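Local coordinates for protein putative Scyalone Dehydratase (PDB 3EF8) that is of unknown function but has the NTF2-like fold of the SnoaL family and may act as a lyase of the scytalone dehydratase type, at residues Ser21-Asp25 against Met26-Glu30. Numbering follows the deposited sequence.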
loop_
_atom_site.group_PDB
_atom_site.type_symbol
_atom_site.label_atom_id
_atom_site.label_comp_id
_atom_site.label_asym_id
_atom_site.label_seq_id
_atom_site.Cartn_x
_atom_site.Cartn_y
_atom_site.Cartn_z
ATOM N N SER A 21 4.186 -4.696 -11.640
ATOM C CA SER A 21 4.223 -5.588 -10.471
ATOM C C SER A 21 3.325 -6.795 -10.684
ATOM O O SER A 21 3.672 -7.907 -10.277
ATOM C CB SER A 21 3.826 -4.846 -9.228
ATOM O OG SER A 21 4.903 -4.055 -8.831
ATOM N N TYR A 22 2.203 -6.563 -11.343
ATOM C CA TYR A 22 1.274 -7.668 -11.695
ATOM C C TYR A 22 1.938 -8.673 -12.626
ATOM O O TYR A 22 1.976 -9.876 -12.370
ATOM C CB TYR A 22 -0.018 -7.156 -12.317
ATOM C CG TYR A 22 -0.999 -8.265 -12.704
ATOM C CD1 TYR A 22 -1.672 -8.994 -11.736
ATOM C CD2 TYR A 22 -1.239 -8.570 -14.039
ATOM C CE1 TYR A 22 -2.518 -10.009 -12.078
ATOM C CE2 TYR A 22 -2.061 -9.594 -14.390
ATOM C CZ TYR A 22 -2.738 -10.288 -13.423
ATOM O OH TYR A 22 -3.627 -11.309 -13.809
ATOM N N HIS A 23 2.467 -8.171 -13.730
ATOM C CA HIS A 23 3.128 -9.059 -14.663
ATOM C C HIS A 23 4.364 -9.767 -14.104
ATOM O O HIS A 23 4.707 -10.873 -14.463
ATOM C CB HIS A 23 3.432 -8.311 -15.976
ATOM C CG HIS A 23 2.192 -8.018 -16.749
ATOM N ND1 HIS A 23 1.335 -9.020 -17.162
ATOM C CD2 HIS A 23 1.626 -6.853 -17.131
ATOM C CE1 HIS A 23 0.302 -8.484 -17.784
ATOM N NE2 HIS A 23 0.449 -7.169 -17.773
ATOM N N LEU A 24 4.991 -9.165 -13.126
ATOM C CA LEU A 24 6.119 -9.758 -12.442
ATOM C C LEU A 24 5.619 -10.934 -11.570
ATOM O O LEU A 24 6.163 -12.033 -11.627
ATOM C CB LEU A 24 6.821 -8.689 -11.575
ATOM C CG LEU A 24 8.008 -9.174 -10.771
ATOM C CD1 LEU A 24 9.085 -9.909 -11.645
ATOM C CD2 LEU A 24 8.647 -7.986 -10.007
ATOM N N ASP A 25 4.562 -10.685 -10.778
ATOM C CA ASP A 25 4.009 -11.731 -9.930
ATOM C C ASP A 25 3.402 -12.855 -10.774
ATOM O O ASP A 25 3.334 -14.021 -10.346
ATOM C CB ASP A 25 2.973 -11.166 -8.998
ATOM C CG ASP A 25 3.570 -10.303 -7.866
ATOM O OD1 ASP A 25 4.793 -10.365 -7.632
ATOM O OD2 ASP A 25 2.802 -9.493 -7.273
HETATM N N MSE A 26 3.011 -12.531 -12.002
HETATM C CA MSE A 26 2.423 -13.518 -12.947
HETATM C C MSE A 26 3.487 -14.233 -13.778
HETATM O O MSE A 26 3.164 -15.135 -14.547
HETATM C CB MSE A 26 1.461 -12.855 -13.881
HETATM C CG MSE A 26 0.262 -12.295 -13.205
HETATM SE SE MSE A 26 -0.961 -13.739 -12.613
HETATM C CE MSE A 26 -1.570 -14.228 -14.401
ATOM N N ASN A 27 4.741 -13.872 -13.630
ATOM C CA ASN A 27 5.845 -14.422 -14.459
ATOM C C ASN A 27 5.615 -14.176 -15.962
ATOM O O ASN A 27 5.591 -15.136 -16.774
ATOM C CB ASN A 27 6.051 -15.903 -14.170
ATOM C CG ASN A 27 7.283 -16.443 -14.838
ATOM O OD1 ASN A 27 8.158 -15.676 -15.195
ATOM N ND2 ASN A 27 7.326 -17.752 -15.044
ATOM N N HIS A 28 5.421 -12.908 -16.321
ATOM C CA HIS A 28 5.197 -12.505 -17.703
ATOM C C HIS A 28 6.355 -11.598 -18.153
ATOM O O HIS A 28 6.162 -10.387 -18.287
ATOM C CB HIS A 28 3.892 -11.725 -17.878
ATOM C CG HIS A 28 2.638 -12.496 -17.588
ATOM N ND1 HIS A 28 1.435 -11.880 -17.370
ATOM C CD2 HIS A 28 2.392 -13.831 -17.542
ATOM C CE1 HIS A 28 0.501 -12.795 -17.168
ATOM N NE2 HIS A 28 1.045 -13.989 -17.298
ATOM N N PRO A 29 7.534 -12.175 -18.416
ATOM C CA PRO A 29 8.713 -11.326 -18.729
ATOM C C PRO A 29 8.598 -10.464 -19.982
ATOM O O PRO A 29 9.154 -9.357 -20.036
ATOM C CB PRO A 29 9.865 -12.316 -18.830
ATOM C CG PRO A 29 9.219 -13.643 -19.007
ATOM C CD PRO A 29 7.892 -13.596 -18.349
ATOM N N GLU A 30 7.883 -10.900 -20.999
ATOM C CA GLU A 30 7.713 -10.049 -22.175
ATOM C C GLU A 30 6.845 -8.834 -21.936
ATOM O O GLU A 30 7.050 -7.736 -22.512
ATOM C CB GLU A 30 7.257 -10.833 -23.404
ATOM C CG GLU A 30 8.460 -11.454 -24.091
ATOM C CD GLU A 30 9.446 -10.443 -24.752
ATOM O OE1 GLU A 30 9.029 -9.639 -25.626
ATOM O OE2 GLU A 30 10.663 -10.518 -24.441
#
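H23 and H28 meet edge to edge beside a Schellman motif, a worked example of how a chain leaves one helix and starts the next. The turn joins the long N-terminal helix 3-25 of the NTF2-like fold to helix 29-33, with H28 at the N-cap position of the latter. N27 leaves helical geometry with a positive phi of 58°; together with two bonds back into the last turn, N27 N to L24 O and H28 N to H23 O (2.8 Å), this makes the motif.

The tight part lies at M26, a buried selenomethionine. Its N bonds Y22 O, four residues back, and its CG sits over one face of the Y22 ring, 3.7 Å from the centroid. Bends at chi2 (-73°) and chi3 carry SE obliquely past the ring toward the phenol end, a Met-aromatic contact, while M26 CB lies over the centre of the H28 ring, 3.4 Å above its plane. R90 of the second subunit makes a cation-pi contact with Y22.

Looser packing follows where the histidine rings touch by their rims alone, planes at 40°, and the chain runs on to solvent-exposed E30. At that rim, H23 ND1 and H28 ND1 share one hydrogen bond of 2.9 Å.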